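Local coordinates for protein diacylglycerol kinase (Bacillus anthracis, PDB 3S40) that probably phosphorylates diacylglycerol to phosphatidic acid with ATP as phosphate donor, at residues A36-D41 / L119-H124; I214-C219 / H256-S261. All blocks are in the same frame, centred on the assembly; numbering follows the deposited sequence.

Interaction 1. Residues A36-D41 / L119-H124; sequences AAAFPD and LITKEH
The Phe39 ring meets Ile120 and Glu123 of 119-124 at its rim, where Ile120 O and Glu123 OE2 lie near the ring plane, while Ala38 CB covers one face, 4.1 Å above the centre. Glu123 OE2 stands 3.4 Å from Phe39 CE1, the two side chains reaching tip to tip with the carboxylate turned just 21° from the ring. This suits the electropositive C-H rim of a phenyl group. Thr6 OG1 and Lys7 N hold the same carboxylate by hydrogen bonds. Ile120 O, 3.9 Å from Phe39 CZ, also accepts the N-H of Glu123, closing a type I turn. The Phe39 and Ile120 side chains cross at about a right angle, and Ile120 CG2 lies 4.0 Å from Phe39 CZ. The small Ala38 brings CB to 3.3 Å from Thr121 OG1 at the partly exposed margin. Phe39 and Ile120 both touch Leu66 of strand 66-71, and Ile120 continues onto Ala93 and Ile95 of strand 91-96. Large apolar groups thus fill the place where the C-terminal ends of helices 24-38 and 113-120 pack over a parallel sheet, the alpha/beta construction of the diacylglycerol kinase catalytic domain.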
loop_
_atom_site.group_PDB
_atom_site.type_symbol
_atom_site.label_atom_id
_atom_site.label_comp_id
_atom_site.label_asym_id
_atom_site.label_seq_id
_atom_site.Cartn_x
_atom_site.Cartn_y
_atom_site.Cartn_z
ATOM N N ALA A 36 -8.887 -20.973 -11.959
ATOM C CA ALA A 36 -8.814 -22.416 -11.968
ATOM C C ALA A 36 -8.449 -22.921 -13.366
ATOM O O ALA A 36 -7.767 -23.932 -13.508
ATOM C CB ALA A 36 -10.144 -23.034 -11.450
ATOM N N ALA A 37 -8.877 -22.201 -14.397
ATOM C CA ALA A 37 -8.546 -22.592 -15.763
ATOM C C ALA A 37 -7.079 -22.372 -16.060
ATOM O O ALA A 37 -6.467 -23.155 -16.779
ATOM C CB ALA A 37 -9.400 -21.827 -16.776
ATOM N N ALA A 38 -6.527 -21.292 -15.515
ATOM C CA ALA A 38 -5.171 -20.875 -15.847
ATOM C C ALA A 38 -4.135 -21.635 -15.038
ATOM O O ALA A 38 -3.086 -21.980 -15.560
ATOM C CB ALA A 38 -4.999 -19.366 -15.645
ATOM N N PHE A 39 -4.440 -21.914 -13.772
ATOM C CA PHE A 39 -3.456 -22.517 -12.866
ATOM C C PHE A 39 -3.812 -23.954 -12.438
ATOM O O PHE A 39 -4.684 -24.159 -11.610
ATOM C CB PHE A 39 -3.285 -21.624 -11.632
ATOM C CG PHE A 39 -3.012 -20.173 -11.963
ATOM C CD1 PHE A 39 -1.896 -19.812 -12.718
ATOM C CD2 PHE A 39 -3.855 -19.175 -11.509
ATOM C CE1 PHE A 39 -1.631 -18.479 -13.012
ATOM C CE2 PHE A 39 -3.603 -17.841 -11.798
ATOM C CZ PHE A 39 -2.477 -17.490 -12.559
ATOM N N PRO A 40 -3.106 -24.952 -12.975
ATOM C CA PRO A 40 -3.484 -26.354 -12.755
ATOM C C PRO A 40 -3.338 -26.857 -11.305
ATOM O O PRO A 40 -3.750 -27.983 -11.024
ATOM C CB PRO A 40 -2.529 -27.112 -13.679
ATOM C CG PRO A 40 -1.326 -26.249 -13.738
ATOM C CD PRO A 40 -1.848 -24.834 -13.726
ATOM N N ASP A 41 -2.762 -26.059 -10.413
ATOM C CA ASP A 41 -2.698 -26.402 -8.988
ATOM C C ASP A 41 -3.025 -25.176 -8.165
ATOM O O ASP A 41 -2.176 -24.306 -7.939
ATOM C CB ASP A 41 -1.313 -26.933 -8.609
ATOM C CG ASP A 41 -1.210 -27.365 -7.141
ATOM O OD1 ASP A 41 -1.966 -26.872 -6.272
ATOM O OD2 ASP A 41 -0.332 -28.196 -6.838
ATOM N N LEU A 119 -6.757 -10.512 -15.308
ATOM C CA LEU A 119 -5.440 -9.873 -15.256
ATOM C C LEU A 119 -4.370 -10.786 -14.626
ATOM O O LEU A 119 -3.278 -10.946 -15.166
ATOM C CB LEU A 119 -5.515 -8.542 -14.490
ATOM C CG LEU A 119 -4.148 -7.839 -14.358
ATOM C CD1 LEU A 119 -3.698 -7.283 -15.693
ATOM C CD2 LEU A 119 -4.204 -6.753 -13.306
ATOM N N ILE A 120 -4.683 -11.401 -13.492
ATOM C CA ILE A 120 -3.694 -12.253 -12.819
ATOM C C ILE A 120 -3.259 -13.352 -13.771
ATOM O O ILE A 120 -2.112 -13.778 -13.786
ATOM C CB ILE A 120 -4.293 -12.879 -11.554
ATOM C CG1 ILE A 120 -4.592 -11.780 -10.539
ATOM C CG2 ILE A 120 -3.370 -13.966 -11.005
ATOM C CD1 ILE A 120 -5.344 -12.241 -9.306
ATOM N N THR A 121 -4.212 -13.775 -14.583
ATOM C CA THR A 121 -4.048 -14.818 -15.576
ATOM C C THR A 121 -3.004 -14.442 -16.633
ATOM O O THR A 121 -2.445 -15.301 -17.301
ATOM C CB THR A 121 -5.432 -15.043 -16.234
ATOM O OG1 THR A 121 -6.034 -16.223 -15.696
ATOM C CG2 THR A 121 -5.363 -15.087 -17.730
ATOM N N LYS A 122 -2.741 -13.153 -16.781
ATOM C CA LYS A 122 -1.775 -12.708 -17.781
ATOM C C LYS A 122 -0.373 -12.732 -17.211
ATOM O O LYS A 122 0.616 -12.585 -17.944
ATOM C CB LYS A 122 -2.127 -11.317 -18.287
ATOM C CG LYS A 122 -3.480 -11.225 -18.984
ATOM C CD LYS A 122 -3.622 -12.272 -20.090
ATOM C CE LYS A 122 -4.956 -12.123 -20.824
ATOM N NZ LYS A 122 -5.253 -13.322 -21.659
ATOM N N GLU A 123 -0.284 -12.905 -15.897
ATOM C CA GLU A 123 1.020 -13.054 -15.248
ATOM C C GLU A 123 2.043 -11.918 -15.495
ATOM O O GLU A 123 3.230 -12.180 -15.651
ATOM C CB GLU A 123 1.643 -14.380 -15.671
ATOM C CG GLU A 123 0.736 -15.579 -15.419
ATOM C CD GLU A 123 1.454 -16.925 -15.556
ATOM O OE1 GLU A 123 2.682 -16.956 -15.819
ATOM O OE2 GLU A 123 0.774 -17.955 -15.399
ATOM N N HIS A 124 1.600 -10.671 -15.521
ATOM C CA HIS A 124 2.542 -9.546 -15.638
ATOM C C HIS A 124 2.985 -9.134 -14.250
ATOM O O HIS A 124 2.162 -8.814 -13.390
ATOM C CB HIS A 124 1.888 -8.371 -16.328
ATOM C CG HIS A 124 1.448 -8.671 -17.724
ATOM N ND1 HIS A 124 2.303 -9.181 -18.677
ATOM C CD2 HIS A 124 0.244 -8.531 -18.330
ATOM C CE1 HIS A 124 1.642 -9.351 -19.810
ATOM N NE2 HIS A 124 0.393 -8.961 -19.627
#

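Interaction 2. Residues I214-C219 / H256-S261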
loop_
_atom_site.group_PDB
_atom_site.type_symbol
_atom_site.label_atom_id
_atom_site.label_comp_id
_atom_site.label_asym_id
_atom_site.label_seq_id
_atom_site.Cartn_x
_atom_site.Cartn_y
_atom_site.Cartn_z
ATOM N N ILE A 214 0.230 13.341 -2.876
ATOM C CA ILE A 214 1.681 13.560 -2.969
ATOM C C ILE A 214 2.129 13.445 -4.427
ATOM O O ILE A 214 1.978 12.388 -5.051
ATOM C CB ILE A 214 2.467 12.551 -2.099
ATOM C CG1 ILE A 214 1.962 12.578 -0.655
ATOM C CG2 ILE A 214 3.996 12.814 -2.146
ATOM C CD1 ILE A 214 2.662 11.558 0.267
ATOM N N PRO A 215 2.683 14.534 -4.985
ATOM C CA PRO A 215 3.047 14.529 -6.407
ATOM C C PRO A 215 4.170 13.549 -6.732
ATOM O O PRO A 215 5.141 13.420 -5.992
ATOM C CB PRO A 215 3.502 15.980 -6.667
ATOM C CG PRO A 215 2.904 16.773 -5.554
ATOM C CD PRO A 215 2.941 15.843 -4.366
ATOM N N ASN A 216 4.012 12.861 -7.854
ATOM C CA ASN A 216 4.956 11.850 -8.312
ATOM C C ASN A 216 5.427 10.800 -7.299
ATOM O O ASN A 216 6.528 10.290 -7.425
ATOM C CB ASN A 216 6.178 12.487 -8.991
ATOM C CG ASN A 216 6.882 11.514 -9.943
ATOM O OD1 ASN A 216 6.223 10.764 -10.673
ATOM N ND2 ASN A 216 8.218 11.507 -9.921
ATOM N N VAL A 217 4.622 10.457 -6.305
ATOM C CA VAL A 217 4.995 9.314 -5.474
ATOM C C VAL A 217 4.881 8.052 -6.355
ATOM O O VAL A 217 3.990 7.968 -7.186
ATOM C CB VAL A 217 4.104 9.208 -4.221
ATOM C CG1 VAL A 217 2.632 9.280 -4.616
ATOM C CG2 VAL A 217 4.419 7.940 -3.433
ATOM N N LYS A 218 5.809 7.108 -6.208
ATOM C CA LYS A 218 5.821 5.878 -7.004
ATOM C C LYS A 218 6.160 4.712 -6.094
ATOM O O LYS A 218 7.018 4.854 -5.211
ATOM C CB LYS A 218 6.897 5.924 -8.087
ATOM C CG LYS A 218 6.732 6.999 -9.139
ATOM C CD LYS A 218 5.651 6.640 -10.142
ATOM C CE LYS A 218 5.571 7.725 -11.211
ATOM N NZ LYS A 218 4.462 7.528 -12.193
ATOM N N CYS A 219 5.522 3.556 -6.307
ATOM C CA CYS A 219 5.777 2.424 -5.418
ATOM C C CYS A 219 7.101 1.703 -5.726
ATOM O O CYS A 219 7.539 0.849 -4.952
ATOM C CB CYS A 219 4.623 1.410 -5.472
ATOM S SG CYS A 219 4.480 0.550 -7.073
ATOM N N HIS A 256 8.160 19.037 0.194
ATOM C CA HIS A 256 8.114 17.731 -0.434
ATOM C C HIS A 256 9.487 17.375 -0.944
ATOM O O HIS A 256 10.073 18.110 -1.744
ATOM C CB HIS A 256 7.127 17.727 -1.601
ATOM C CG HIS A 256 7.088 16.431 -2.352
ATOM N ND1 HIS A 256 6.680 16.343 -3.665
ATOM C CD2 HIS A 256 7.388 15.166 -1.966
ATOM C CE1 HIS A 256 6.739 15.084 -4.059
ATOM N NE2 HIS A 256 7.172 14.350 -3.049
ATOM N N VAL A 257 10.015 16.254 -0.474
ATOM C CA VAL A 257 11.291 15.781 -0.978
ATOM C C VAL A 257 11.263 14.265 -1.067
ATOM O O VAL A 257 10.443 13.611 -0.414
ATOM C CB VAL A 257 12.459 16.214 -0.068
ATOM C CG1 VAL A 257 12.441 15.433 1.240
ATOM C CG2 VAL A 257 13.785 16.004 -0.778
ATOM N N LYS A 258 12.149 13.709 -1.885
ATOM C CA LYS A 258 12.304 12.264 -1.958
ATOM C C LYS A 258 13.577 11.843 -1.262
ATOM O O LYS A 258 14.608 12.462 -1.449
ATOM C CB LYS A 258 12.305 11.800 -3.415
ATOM C CG LYS A 258 10.896 11.652 -3.996
ATOM C CD LYS A 258 10.917 11.673 -5.516
ATOM C CE LYS A 258 9.548 11.365 -6.097
ATOM N NZ LYS A 258 9.185 9.936 -5.854
ATOM N N ALA A 259 13.511 10.795 -0.450
ATOM C CA ALA A 259 14.704 10.339 0.255
ATOM C C ALA A 259 14.669 8.841 0.537
ATOM O O ALA A 259 13.602 8.237 0.548
ATOM C CB ALA A 259 14.887 11.125 1.541
ATOM N N LYS A 260 15.836 8.238 0.750
ATOM C CA LYS A 260 15.895 6.802 1.034
ATOM C C LYS A 260 15.955 6.492 2.524
ATOM O O LYS A 260 15.502 5.438 2.951
ATOM C CB LYS A 260 17.075 6.133 0.328
ATOM C CG LYS A 260 16.929 6.030 -1.175
ATOM C CD LYS A 260 17.958 5.075 -1.745
ATOM C CE LYS A 260 17.770 4.884 -3.242
ATOM N NZ LYS A 260 18.471 3.658 -3.730
ATOM N N SER A 261 16.541 7.397 3.303
ATOM C CA SER A 261 16.723 7.164 4.729
ATOM C C SER A 261 16.257 8.379 5.508
ATOM O O SER A 261 16.799 9.484 5.365
ATOM C CB SER A 261 18.183 6.849 5.053
ATOM O OG SER A 261 18.317 6.469 6.413
#
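His256 pushes its imidazole against Ile214 and Pro215, and Lys258, two residues further along the strand, reaches the same loop at Asn216. From His256 CB, which points toward the loop, chi1 of 176° sets CG anti to the backbone N. In the ring beyond, CD2 comes to 4.1 Å from Ile214 CG2. ND1 lies 3.8 Å from Pro215 CD, the proline and histidine side chains sliding past each other in opposite directions. At the tip, CE1 makes a short contact of 3.0 Å with Pro215 O, which sits at the ring edge near its plane; a C-H between two nitrogens is acidic enough to suit a carbonyl oxygen. NE2 is 3.6 Å from the Ile214 methyl CG2, so the ring is bordered by apolar atoms as well as by oxygen. Both nitrogens are held by carboxylates, ND1 by Asp248 and NE2 by Asp225.

The long chain of Lys258 bends at chi4, which places NZ for a 3.1 Å hydrogen bond to Asn216 O. The ammonium lies 33° from the carbonyl plane, with a C=O...N angle of 140°. Asn216 takes positive phi as the third residue of the type II turn 214-217, a conformation that asparagine tolerates well. Lys258 NZ also forms salt bridges to Asp221 and Asp225, the latter binding lysine through OD2 and histidine through OD1. Strand 254-259 is an edge strand of its sheet within the chain, and from it the two basic side chains span to the loop before strand 224-230. Carboxylates at both imidazole nitrogens, with a carbonyl at CE1, would stabilise a doubly protonated ring, so His256 is probably cationic, and its charge and that of Lys258 would be offset by the surrounding aspartates.

How the interactions relate
The two contacts lie in different parts of the protein, the kinase catalytic domain for interaction 1 and the C-terminal beta-sandwich-like domain for interaction 2, with centres 33 Å apart and nearest atoms about 12 Å apart. They share no helix or strand. Both are partly buried, and neither is wholly core or wholly surface. Interaction 1 sits further from the chain centre and joins two helix ends over a parallel sheet through van der Waals packing of an aromatic ring against a methyl and against oxygens at its edge, without a hydrogen bond between its segments. Interaction 2 ties an edge strand of an antiparallel sheet to an irregular loop, and there basic side chains, backbone carbonyls and neighbouring aspartates do most of the work.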